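Local coordinates for periplasmic binding protein (PDB 4PAG) that probably captures a small solute outside the cytoplasmic membrane and delivers it to an ABC transporter, with a histidine molecule bound in this crystal, at residues S192-L197 / F275-G280; E129-L134 / Q306-V311; P29-I34 / G44-Q49; K239-F242 / K246-V249. All coordinates share one frame; numbering follows the deposited sequence.

Interaction 1: S192-L197 / F275-G280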
loop_
_atom_site.group_PDB
_atom_site.type_symbol
_atom_site.label_atom_id
_atom_site.label_comp_id
_atom_site.label_asym_id
_atom_site.label_seq_id
_atom_site.Cartn_x
_atom_site.Cartn_y
_atom_site.Cartn_z
ATOM N N SER A 192 -9.043 -0.701 2.039
ATOM C CA SER A 192 -9.586 0.665 2.156
ATOM C C SER A 192 -9.076 1.467 3.362
ATOM O O SER A 192 -9.440 2.629 3.528
ATOM C CB SER A 192 -11.114 0.615 2.215
ATOM O OG SER A 192 -11.552 -0.059 3.377
ATOM N N GLU A 193 -8.220 0.859 4.177
ATOM C CA GLU A 193 -7.694 1.485 5.400
ATOM C C GLU A 193 -7.258 2.966 5.289
ATOM O O GLU A 193 -7.611 3.753 6.167
ATOM C CB GLU A 193 -6.541 0.639 5.968
ATOM C CG GLU A 193 -6.025 1.100 7.322
ATOM C CD GLU A 193 -4.798 2.001 7.243
ATOM O OE1 GLU A 193 -4.233 2.185 6.138
ATOM O OE2 GLU A 193 -4.375 2.519 8.305
ATOM N N PRO A 194 -6.490 3.346 4.238
ATOM C CA PRO A 194 -6.018 4.728 4.192
ATOM C C PRO A 194 -7.136 5.734 3.927
ATOM O O PRO A 194 -6.994 6.906 4.266
ATOM C CB PRO A 194 -5.018 4.729 3.035
ATOM C CG PRO A 194 -5.391 3.563 2.195
ATOM C CD PRO A 194 -5.905 2.540 3.150
ATOM N N LEU A 195 -8.237 5.273 3.340
ATOM C CA LEU A 195 -9.408 6.134 3.142
ATOM C C LEU A 195 -10.020 6.521 4.491
ATOM O O LEU A 195 -10.407 7.670 4.703
ATOM C CB LEU A 195 -10.434 5.443 2.249
ATOM C CG LEU A 195 -9.954 5.179 0.815
ATOM C CD1 LEU A 195 -10.687 4.003 0.184
ATOM C CD2 LEU A 195 -10.152 6.420 -0.026
ATOM N N ALA A 196 -10.092 5.562 5.406
ATOM C CA ALA A 196 -10.570 5.827 6.767
ATOM C C ALA A 196 -9.541 6.614 7.577
ATOM O O ALA A 196 -9.901 7.495 8.360
ATOM C CB ALA A 196 -10.904 4.522 7.466
ATOM N N LEU A 197 -8.262 6.297 7.387
ATOM C CA LEU A 197 -7.180 7.004 8.084
ATOM C C LEU A 197 -7.125 8.486 7.704
ATOM O O LEU A 197 -6.739 9.338 8.514
ATOM C CB LEU A 197 -5.840 6.348 7.764
ATOM C CG LEU A 197 -4.670 6.724 8.666
ATOM C CD1 LEU A 197 -4.880 6.167 10.067
ATOM C CD2 LEU A 197 -3.366 6.213 8.066
ATOM N N PHE A 275 3.538 0.756 2.556
ATOM C CA PHE A 275 4.069 1.982 3.142
ATOM C C PHE A 275 3.770 3.248 2.315
ATOM O O PHE A 275 3.839 4.355 2.841
ATOM C CB PHE A 275 5.582 1.846 3.306
ATOM C CG PHE A 275 6.321 1.981 2.021
ATOM C CD1 PHE A 275 6.534 0.885 1.212
ATOM C CD2 PHE A 275 6.761 3.231 1.590
ATOM C CE1 PHE A 275 7.195 1.026 -0.002
ATOM C CE2 PHE A 275 7.411 3.373 0.384
ATOM C CZ PHE A 275 7.636 2.265 -0.416
HETATM N N MSE A 276 3.464 3.101 1.028
HETATM C CA MSE A 276 3.088 4.259 0.193
HETATM C C MSE A 276 1.922 5.023 0.788
HETATM O O MSE A 276 1.737 6.218 0.499
HETATM C CB MSE A 276 2.678 3.834 -1.217
HETATM C CG MSE A 276 3.784 3.195 -2.043
HETATM SE SE MSE A 276 5.272 4.430 -2.415
HETATM C CE MSE A 276 4.339 5.716 -3.589
ATOM N N ARG A 277 1.134 4.351 1.625
ATOM C CA ARG A 277 -0.004 4.977 2.318
ATOM C C ARG A 277 0.385 6.133 3.236
ATOM O O ARG A 277 -0.438 7.017 3.510
ATOM C CB ARG A 277 -0.785 3.933 3.105
ATOM C CG ARG A 277 -1.548 2.982 2.208
ATOM C CD ARG A 277 -2.007 1.721 2.926
ATOM N NE ARG A 277 -2.975 1.040 2.082
ATOM C CZ ARG A 277 -3.764 0.038 2.445
ATOM N NH1 ARG A 277 -3.708 -0.481 3.673
ATOM N NH2 ARG A 277 -4.621 -0.458 1.552
ATOM N N ILE A 278 1.632 6.127 3.705
ATOM C CA ILE A 278 2.193 7.266 4.425
ATOM C C ILE A 278 1.942 8.572 3.651
ATOM O O ILE A 278 1.574 9.589 4.240
ATOM C CB ILE A 278 3.699 7.051 4.663
ATOM C CG1 ILE A 278 3.891 5.937 5.696
ATOM C CG2 ILE A 278 4.376 8.329 5.135
ATOM C CD1 ILE A 278 5.233 5.237 5.591
ATOM N N LEU A 279 2.132 8.520 2.335
ATOM C CA LEU A 279 1.855 9.651 1.454
ATOM C C LEU A 279 0.428 9.596 0.914
ATOM O O LEU A 279 -0.262 10.619 0.851
ATOM C CB LEU A 279 2.840 9.655 0.287
ATOM C CG LEU A 279 2.637 10.717 -0.791
ATOM C CD1 LEU A 279 2.893 12.097 -0.226
ATOM C CD2 LEU A 279 3.557 10.441 -1.970
ATOM N N GLY A 280 -0.006 8.406 0.510
ATOM C CA GLY A 280 -1.320 8.232 -0.098
ATOM C C GLY A 280 -2.478 8.694 0.758
ATOM O O GLY A 280 -3.452 9.236 0.244
#

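Interaction 2: E129-L134 / Q306-V311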
loop_
_atom_site.group_PDB
_atom_site.type_symbol
_atom_site.label_atom_id
_atom_site.label_comp_id
_atom_site.label_asym_id
_atom_site.label_seq_id
_atom_site.Cartn_x
_atom_site.Cartn_y
_atom_site.Cartn_z
ATOM N N GLU A 129 7.425 1.560 13.404
ATOM C CA GLU A 129 8.022 0.451 14.145
ATOM C C GLU A 129 8.404 -0.738 13.249
ATOM O O GLU A 129 9.424 -1.382 13.484
ATOM C CB GLU A 129 7.138 0.028 15.320
ATOM C CG GLU A 129 7.310 0.937 16.530
ATOM C CD GLU A 129 8.732 0.917 17.086
ATOM O OE1 GLU A 129 9.231 -0.174 17.437
ATOM O OE2 GLU A 129 9.353 1.991 17.172
ATOM N N VAL A 130 7.623 -0.993 12.202
ATOM C CA VAL A 130 7.941 -2.066 11.263
ATOM C C VAL A 130 9.215 -1.736 10.482
ATOM O O VAL A 130 10.079 -2.594 10.308
ATOM C CB VAL A 130 6.761 -2.369 10.316
ATOM C CG1 VAL A 130 7.172 -3.344 9.216
ATOM C CG2 VAL A 130 5.595 -2.941 11.113
ATOM N N PHE A 131 9.342 -0.490 10.029
ATOM C CA PHE A 131 10.582 -0.047 9.398
ATOM C C PHE A 131 11.797 -0.229 10.321
ATOM O O PHE A 131 12.809 -0.801 9.911
ATOM C CB PHE A 131 10.477 1.410 8.934
ATOM C CG PHE A 131 9.926 1.566 7.550
ATOM C CD1 PHE A 131 10.650 1.117 6.458
ATOM C CD2 PHE A 131 8.699 2.183 7.333
ATOM C CE1 PHE A 131 10.162 1.267 5.171
ATOM C CE2 PHE A 131 8.201 2.327 6.049
ATOM C CZ PHE A 131 8.934 1.875 4.966
ATOM N N ARG A 132 11.697 0.234 11.562
ATOM C CA ARG A 132 12.804 0.069 12.514
ATOM C C ARG A 132 13.165 -1.416 12.738
ATOM O O ARG A 132 14.339 -1.788 12.780
ATOM C CB ARG A 132 12.470 0.741 13.845
ATOM C CG ARG A 132 12.354 2.250 13.727
ATOM C CD ARG A 132 12.206 2.949 15.068
ATOM N NE ARG A 132 11.839 4.342 14.832
ATOM C CZ ARG A 132 10.626 4.866 15.001
ATOM N NH1 ARG A 132 9.607 4.140 15.466
ATOM N NH2 ARG A 132 10.438 6.150 14.722
ATOM N N TYR A 133 12.143 -2.249 12.881
ATOM C CA TYR A 133 12.312 -3.688 13.050
ATOM C C TYR A 133 13.061 -4.280 11.866
ATOM O O TYR A 133 14.043 -4.993 12.046
ATOM C CB TYR A 133 10.944 -4.346 13.202
ATOM C CG TYR A 133 10.963 -5.845 13.371
ATOM C CD1 TYR A 133 11.284 -6.418 14.593
ATOM C CD2 TYR A 133 10.635 -6.695 12.312
ATOM C CE1 TYR A 133 11.287 -7.792 14.758
ATOM C CE2 TYR A 133 10.639 -8.075 12.471
ATOM C CZ TYR A 133 10.960 -8.614 13.696
ATOM O OH TYR A 133 10.965 -9.982 13.883
ATOM N N LEU A 134 12.615 -3.969 10.651
ATOM C CA LEU A 134 13.286 -4.477 9.453
ATOM C C LEU A 134 14.725 -3.969 9.320
ATOM O O LEU A 134 15.593 -4.693 8.834
ATOM C CB LEU A 134 12.468 -4.170 8.196
ATOM C CG LEU A 134 11.180 -4.976 8.069
ATOM C CD1 LEU A 134 10.489 -4.663 6.753
ATOM C CD2 LEU A 134 11.447 -6.473 8.183
ATOM N N GLN A 306 11.912 11.950 -2.576
ATOM C CA GLN A 306 13.343 12.199 -2.428
ATOM C C GLN A 306 13.972 11.198 -1.478
ATOM O O GLN A 306 14.991 10.592 -1.804
ATOM C CB GLN A 306 13.616 13.624 -1.940
ATOM C CG GLN A 306 15.072 14.058 -2.094
ATOM C CD GLN A 306 15.985 13.631 -0.955
ATOM O OE1 GLN A 306 15.548 13.417 0.183
ATOM N NE2 GLN A 306 17.280 13.534 -1.256
ATOM N N LEU A 307 13.351 11.009 -0.325
ATOM C CA LEU A 307 13.899 10.145 0.722
ATOM C C LEU A 307 13.669 8.671 0.405
ATOM O O LEU A 307 14.613 7.864 0.445
ATOM C CB LEU A 307 13.294 10.500 2.083
ATOM C CG LEU A 307 13.725 9.618 3.263
ATOM C CD1 LEU A 307 15.226 9.732 3.501
ATOM C CD2 LEU A 307 12.958 9.975 4.523
ATOM N N PHE A 308 12.428 8.314 0.079
ATOM C CA PHE A 308 12.081 6.899 -0.138
ATOM C C PHE A 308 12.653 6.319 -1.427
ATOM O O PHE A 308 13.098 5.175 -1.433
ATOM C CB PHE A 308 10.559 6.666 -0.052
ATOM C CG PHE A 308 10.049 6.599 1.357
ATOM C CD1 PHE A 308 9.902 7.748 2.102
ATOM C CD2 PHE A 308 9.772 5.374 1.957
ATOM C CE1 PHE A 308 9.462 7.696 3.416
ATOM C CE2 PHE A 308 9.324 5.314 3.263
ATOM C CZ PHE A 308 9.171 6.478 3.999
ATOM N N PHE A 309 12.666 7.104 -2.504
ATOM C CA PHE A 309 13.083 6.607 -3.817
ATOM C C PHE A 309 14.383 7.225 -4.333
ATOM O O PHE A 309 14.951 6.728 -5.300
ATOM C CB PHE A 309 11.954 6.793 -4.844
ATOM C CG PHE A 309 10.747 5.939 -4.565
ATOM C CD1 PHE A 309 10.785 4.570 -4.814
ATOM C CD2 PHE A 309 9.585 6.486 -4.035
ATOM C CE1 PHE A 309 9.684 3.769 -4.543
ATOM C CE2 PHE A 309 8.481 5.688 -3.767
ATOM C CZ PHE A 309 8.531 4.328 -4.020
ATOM N N GLY A 310 14.861 8.292 -3.692
ATOM C CA GLY A 310 16.053 8.986 -4.167
ATOM C C GLY A 310 15.801 9.721 -5.472
ATOM O O GLY A 310 16.712 9.874 -6.282
ATOM N N VAL A 311 14.566 10.177 -5.674
ATOM C CA VAL A 311 14.147 10.765 -6.943
ATOM C C VAL A 311 13.665 12.196 -6.736
ATOM O O VAL A 311 12.850 12.459 -5.853
ATOM C CB VAL A 311 13.028 9.936 -7.592
ATOM C CG1 VAL A 311 12.452 10.653 -8.804
ATOM C CG2 VAL A 311 13.563 8.568 -7.996
#

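Interaction 3: P29-I34 / G44-Q49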
loop_
_atom_site.group_PDB
_atom_site.type_symbol
_atom_site.label_atom_id
_atom_site.label_comp_id
_atom_site.label_asym_id
_atom_site.label_seq_id
_atom_site.Cartn_x
_atom_site.Cartn_y
_atom_site.Cartn_z
ATOM N N PRO A 29 3.348 -5.961 -0.441
ATOM C CA PRO A 29 3.537 -4.984 0.644
ATOM C C PRO A 29 4.922 -5.101 1.301
ATOM O O PRO A 29 5.536 -4.089 1.674
ATOM C CB PRO A 29 2.448 -5.370 1.659
ATOM C CG PRO A 29 1.427 -6.113 0.876
ATOM C CD PRO A 29 2.180 -6.824 -0.205
ATOM N N ILE A 30 5.405 -6.333 1.422
ATOM C CA ILE A 30 6.689 -6.603 2.068
ATOM C C ILE A 30 7.861 -6.349 1.131
ATOM O O ILE A 30 8.828 -5.683 1.501
ATOM C CB ILE A 30 6.788 -8.058 2.569
ATOM C CG1 ILE A 30 5.541 -8.468 3.366
ATOM C CG2 ILE A 30 8.059 -8.241 3.387
ATOM C CD1 ILE A 30 5.239 -7.615 4.584
ATOM N N SER A 31 7.783 -6.902 -0.075
ATOM C CA SER A 31 8.815 -6.700 -1.078
ATOM C C SER A 31 9.026 -5.213 -1.387
ATOM O O SER A 31 10.164 -4.773 -1.476
ATOM C CB SER A 31 8.482 -7.487 -2.348
ATOM O OG SER A 31 8.445 -8.871 -2.026
ATOM N N PHE A 32 7.942 -4.443 -1.526
ATOM C CA PHE A 32 8.063 -3.001 -1.797
ATOM C C PHE A 32 8.790 -2.278 -0.660
ATOM O O PHE A 32 9.596 -1.385 -0.896
ATOM C CB PHE A 32 6.681 -2.358 -2.021
ATOM C CG PHE A 32 6.014 -2.717 -3.331
ATOM C CD1 PHE A 32 6.507 -3.701 -4.177
ATOM C CD2 PHE A 32 4.838 -2.067 -3.696
ATOM C CE1 PHE A 32 5.857 -4.008 -5.369
ATOM C CE2 PHE A 32 4.185 -2.372 -4.884
ATOM C CZ PHE A 32 4.690 -3.347 -5.718
HETATM N N MSE A 33 8.507 -2.669 0.574
HETATM C CA MSE A 33 9.117 -2.050 1.755
HETATM C C MSE A 33 10.586 -2.397 1.864
HETATM O O MSE A 33 11.420 -1.543 2.192
HETATM C CB MSE A 33 8.328 -2.527 2.971
HETATM C CG MSE A 33 8.846 -1.943 4.275
HETATM SE SE MSE A 33 7.468 -2.169 5.669
HETATM C CE MSE A 33 6.894 -4.016 5.339
ATOM N N ILE A 34 10.927 -3.650 1.587
ATOM C CA ILE A 34 12.337 -4.050 1.571
ATOM C C ILE A 34 13.085 -3.257 0.499
ATOM O O ILE A 34 14.226 -2.839 0.716
ATOM C CB ILE A 34 12.513 -5.560 1.324
ATOM C CG1 ILE A 34 11.924 -6.366 2.490
ATOM C CG2 ILE A 34 13.988 -5.904 1.148
ATOM C CD1 ILE A 34 11.764 -7.852 2.207
ATOM N N GLY A 44 14.062 -11.895 -5.364
ATOM C CA GLY A 44 12.963 -11.927 -6.305
ATOM C C GLY A 44 11.814 -11.029 -5.880
ATOM O O GLY A 44 11.807 -10.495 -4.764
ATOM N N VAL A 45 10.859 -10.849 -6.793
ATOM C CA VAL A 45 9.630 -10.116 -6.515
ATOM C C VAL A 45 8.459 -11.115 -6.513
ATOM O O VAL A 45 8.632 -12.296 -6.856
ATOM C CB VAL A 45 9.391 -8.968 -7.532
ATOM C CG1 VAL A 45 10.456 -7.892 -7.382
ATOM C CG2 VAL A 45 9.359 -9.478 -8.967
ATOM N N ASN A 46 7.278 -10.649 -6.115
ATOM C CA ASN A 46 6.106 -11.515 -5.994
ATOM C C ASN A 46 5.240 -11.491 -7.248
ATOM O O ASN A 46 4.650 -12.505 -7.614
ATOM C CB ASN A 46 5.262 -11.105 -4.783
ATOM C CG ASN A 46 6.083 -10.984 -3.526
ATOM O OD1 ASN A 46 6.369 -9.877 -3.070
ATOM N ND2 ASN A 46 6.510 -12.119 -2.981
ATOM N N SER A 47 5.165 -10.319 -7.876
ATOM C CA SER A 47 4.365 -10.065 -9.070
ATOM C C SER A 47 5.222 -9.308 -10.091
ATOM O O SER A 47 6.276 -8.774 -9.738
ATOM C CB SER A 47 3.160 -9.186 -8.713
ATOM O OG SER A 47 2.320 -9.809 -7.765
ATOM N N PRO A 48 4.769 -9.241 -11.352
ATOM C CA PRO A 48 5.472 -8.425 -12.346
ATOM C C PRO A 48 5.657 -7.000 -11.850
ATOM O O PRO A 48 4.723 -6.412 -11.297
ATOM C CB PRO A 48 4.533 -8.448 -13.558
ATOM C CG PRO A 48 3.706 -9.669 -13.390
ATOM C CD PRO A 48 3.598 -9.936 -11.922
ATOM N N GLN A 49 6.848 -6.449 -12.050
ATOM C CA GLN A 49 7.197 -5.137 -11.499
ATOM C C GLN A 49 6.322 -4.007 -12.056
ATOM O O GLN A 49 6.042 -3.028 -11.359
ATOM C CB GLN A 49 8.670 -4.832 -11.764
ATOM C CG GLN A 49 9.630 -5.664 -10.932
ATOM C CD GLN A 49 10.026 -6.979 -11.576
ATOM O OE1 GLN A 49 9.238 -7.614 -12.300
ATOM N NE2 GLN A 49 11.257 -7.409 -11.302
HETATM O O HOH W 1 10.506 -10.484 -2.273
#

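Interaction 4: K239-F242 / K246-V249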
loop_
_atom_site.group_PDB
_atom_site.type_symbol
_atom_site.label_atom_id
_atom_site.label_comp_id
_atom_site.label_asym_id
_atom_site.label_seq_id
_atom_site.Cartn_x
_atom_site.Cartn_y
_atom_site.Cartn_z
ATOM N N LYS A 239 -12.166 7.510 -17.039
ATOM C CA LYS A 239 -12.665 8.082 -18.303
ATOM C C LYS A 239 -14.171 7.873 -18.460
ATOM O O LYS A 239 -14.909 8.803 -18.778
ATOM C CB LYS A 239 -11.958 7.457 -19.514
ATOM C CG LYS A 239 -10.459 7.695 -19.634
ATOM C CD LYS A 239 -10.078 9.156 -19.462
ATOM C CE LYS A 239 -9.069 9.617 -20.506
ATOM N NZ LYS A 239 -9.768 10.102 -21.730
ATOM N N THR A 240 -14.615 6.644 -18.232
ATOM C CA THR A 240 -16.025 6.282 -18.388
ATOM C C THR A 240 -16.957 7.163 -17.563
ATOM O O THR A 240 -17.990 7.621 -18.067
ATOM C CB THR A 240 -16.248 4.809 -18.003
ATOM O OG1 THR A 240 -15.644 3.970 -18.995
ATOM C CG2 THR A 240 -17.728 4.465 -17.904
ATOM N N VAL A 241 -16.585 7.411 -16.307
ATOM C CA VAL A 241 -17.463 8.111 -15.367
ATOM C C VAL A 241 -17.731 9.565 -15.787
ATOM O O VAL A 241 -18.746 10.143 -15.404
ATOM C CB VAL A 241 -16.928 8.017 -13.900
ATOM C CG1 VAL A 241 -15.733 8.920 -13.679
ATOM C CG2 VAL A 241 -18.020 8.343 -12.894
ATOM N N PHE A 242 -16.833 10.140 -16.586
ATOM C CA PHE A 242 -17.037 11.480 -17.159
ATOM C C PHE A 242 -17.544 11.484 -18.604
ATOM O O PHE A 242 -18.006 12.520 -19.094
ATOM C CB PHE A 242 -15.752 12.296 -17.056
ATOM C CG PHE A 242 -15.458 12.768 -15.668
ATOM C CD1 PHE A 242 -16.259 13.728 -15.069
ATOM C CD2 PHE A 242 -14.398 12.235 -14.946
ATOM C CE1 PHE A 242 -16.001 14.156 -13.776
ATOM C CE2 PHE A 242 -14.125 12.671 -13.660
ATOM C CZ PHE A 242 -14.932 13.627 -13.072
ATOM N N LYS A 246 -25.057 8.638 -17.707
ATOM C CA LYS A 246 -25.777 8.160 -16.519
ATOM C C LYS A 246 -25.061 8.489 -15.203
ATOM O O LYS A 246 -25.704 8.651 -14.171
ATOM C CB LYS A 246 -26.013 6.654 -16.598
ATOM C CG LYS A 246 -24.787 5.828 -16.249
ATOM C CD LYS A 246 -25.035 4.369 -16.531
ATOM C CE LYS A 246 -24.139 3.476 -15.701
ATOM N NZ LYS A 246 -24.714 2.111 -15.697
ATOM N N TRP A 247 -23.735 8.597 -15.233
ATOM C CA TRP A 247 -22.993 8.920 -14.011
ATOM C C TRP A 247 -23.152 10.374 -13.571
ATOM O O TRP A 247 -22.844 10.708 -12.438
ATOM C CB TRP A 247 -21.519 8.581 -14.170
ATOM C CG TRP A 247 -21.302 7.131 -14.347
ATOM C CD1 TRP A 247 -21.216 6.457 -15.524
ATOM C CD2 TRP A 247 -21.174 6.154 -13.313
ATOM N NE1 TRP A 247 -21.025 5.122 -15.293
ATOM C CE2 TRP A 247 -20.995 4.906 -13.942
ATOM C CE3 TRP A 247 -21.180 6.214 -11.917
ATOM C CZ2 TRP A 247 -20.839 3.729 -13.228
ATOM C CZ3 TRP A 247 -21.017 5.038 -11.204
ATOM C CH2 TRP A 247 -20.837 3.813 -11.862
ATOM N N ALA A 248 -23.641 11.232 -14.457
ATOM C CA ALA A 248 -23.869 12.638 -14.121
ATOM C C ALA A 248 -24.973 12.838 -13.075
ATOM O O ALA A 248 -25.133 13.935 -12.566
ATOM C CB ALA A 248 -24.189 13.431 -15.382
ATOM N N VAL A 249 -25.745 11.796 -12.771
ATOM C CA VAL A 249 -26.689 11.855 -11.647
ATOM C C VAL A 249 -25.984 12.102 -10.306
ATOM O O VAL A 249 -26.572 12.658 -9.384
ATOM C CB VAL A 249 -27.566 10.581 -11.562
ATOM C CG1 VAL A 249 -26.745 9.332 -11.260
ATOM C CG2 VAL A 249 -28.631 10.749 -10.505
#

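Interaction 1: S192-L197 / F275-G280
Pro194 sets its CD over one face of the Arg277 guanidinium where two helices meet in the buried middle of this periplasmic binding protein. One is the short helix 193-197. The other is the start of helix 277-288. Van der Waals packing of the proline ring on the guanidinium face carries most of the contact. Pro194 CD sits over the centre of that face, 3.4 Å from Arg277 CZ. Pro194 CG lies 3.5 Å from Arg277 NE. The pyrrolidine ring also reaches back to the aliphatic part of the arginine, with Pro194 CB 4.0 Å from Arg277 CG. The arginine chain runs extended from CG to NE, which carries its flat end across to the proline.

The charged part is looser. Glu193 has its CG anti to the backbone N (chi1 -173°), and the chain then bends at chi2. Its OE1 and Arg277 NH1 form a long salt bridge of 3.7 Å. OE1 stands off the plane of the guanidinium, which leaves a purely electrostatic pull and no directed bond.

The hydrogen bonds of both polar ends go to other parts of the chain. Ser124 OG bonds to Glu193 OE1. Arg277 NH2 is bonded to the carbonyls of Phe190 and Thr269, which fix the turn of the guanidinium under the proline. Ser192 N stands obliquely to the same group, 4.5 Å from Arg277 NH2.

Interaction 2: E129-L134 / Q306-V311
The ring of Phe308 turns its edge toward the face of Phe131 in an offset edge-to-face pair. The ring centroids are 6.0 Å apart and the planes meet at 70°. Phe131 CZ lies at the rim of the Phe308 ring and close to its plane. The nearest atoms are Phe131 CZ and Phe308 CE2, at 3.9 Å. Because of the offset, the two rings meet at their outer carbons and overlap little.

The two helix backbones stay well apart. Phe131 and Phe308 have the nearest CA atoms, and these are 11.9 Å from each other. The long rings bridge this distance. Phe308 CG is anti to the carbonyl carbon (chi1 -79°), and this carries the far end of the ring nearer to helix 127-138 than the start of the side chain would suggest.

Other groups complete the cluster. Phe308 stacks on Phe304 of its own helix and also meets the ring of Phe275. Phe131 touches Leu147 of helix 141-163, and Met33 and Ile37 of helix 28-37.

Within the first segment, Arg132 NH1 donates to Glu129 OE2 at 2.8 Å in a salt bridge between residues one turn apart. The donor comes to the anti side of the oxygen, tilted out of the carboxylate plane.

Gly310 has positive phi and leaves the helical conformation. The arrangement is buried aromatic packing between helices 127-138 and 297-309. It joins the C-terminal helices to the N-terminal half of a periplasmic binding protein fold.

Interaction 3: P29-I34 / G44-Q49
Ser31 OG donates a short hydrogen bond of 2.5 Å to Asn46 OD1. The donor meets the amide oxygen at a C=O...donor angle of 134° and is tilted 28° from the carbonyl plane. Ser31 CB follows close behind and is 3.3 Å from Asn46 OD1.

The two side chains have like first torsions. Ser31 OG is turned anti to its carbonyl carbon and beside the backbone N (chi1 -62°), which points the hydroxyl from the helix surface at the loop. Asn46 CG takes the same position. Its amide is then rotated about the CB-CG bond, with OD1 turned to the serine. Asn46 ND2 stays 3.9 Å from Ser31 OG and bonds instead to the carbonyl oxygens of Gly25 and Gly72. These bonds fix which way round the amide sits.

The contact ties helix 28-37 to the loop that follows it, within the N-terminal part of the periplasmic binding protein fold. Both residues are buried. Val45 also pairs through its backbone with Pro69 and Leu71, so the loop is also tied to the chain there.

A water gives the same hydroxyl a second link. It donates to Ser31 OG at 2.6 Å and to Gly44 O at 2.8 Å. The serine oxygen thus gives one bond and receives another. A leucine in place of Asn46 would probably leave the Ser31 hydroxyl without its acceptor and the carbonyls of Gly25 and Gly72 without this donor. The Asn46 backbone oxygen accepts a further bond from Asn78 ND2.

Interaction 4: K239-F242 / K246-V249
Val241 lies over one face of the Trp247 indole, where helix 235-243 meets the 3-10 turn that comes shortly after it. This is local packing in the C-terminal domain of the periplasmic binding protein fold, beside the parallel sheet that ends in strand 258-260.

The apolar contacts come first. Val241 CG2 stands 3.4 Å above the indole plane of Trp247, offset toward the rim. Val241 CG2 is 3.7 Å from Trp247 CB and 3.9 Å from Trp247 CE3. Val241 has CG2 anti to its backbone N, which directs this methyl at the ring. The valine runs roughly perpendicular to the tryptophan side chain. Thr240 CG2 comes obliquely to the indole, while Thr240 OG1 bonds to Thr236 O of its own helix. Phe219 and Phe237 also meet the indole edge-to-face, and Val241 touches Val258 of the sheet. An alanine in place of Trp247 would probably open a gap beside Val241 and leave Phe219 and Phe237 without their aromatic partner.

The backbone takes part as well. The tryptophan CB packs against a helix carbonyl, with Trp247 CB 3.4 Å from Val241 O.

How the interactions relate
Interactions 1, 2 and 3 form one connected core, with centres about 14 to 18 Å apart. Phe275 is a hub: it touches Phe308 and Phe131 of interaction 2, and Phe32 and Met33 of interaction 3. Met33 in turn packs on Phe131, Val130 and Leu134. Helices 28-37, 127-138, 277-288 and 297-309 therefore share one hydrophobic centre. Interaction 4 lies apart, its centre about 26 Å from that of interaction 1 and about 39 Å from that of interaction 2. It is independent packing in the lobe of the parallel sheet. Along the chain interaction 3 closes first. Interaction 4 is nested within interaction 1, itself inside interaction 2. The late helices thus return to the N-terminal part.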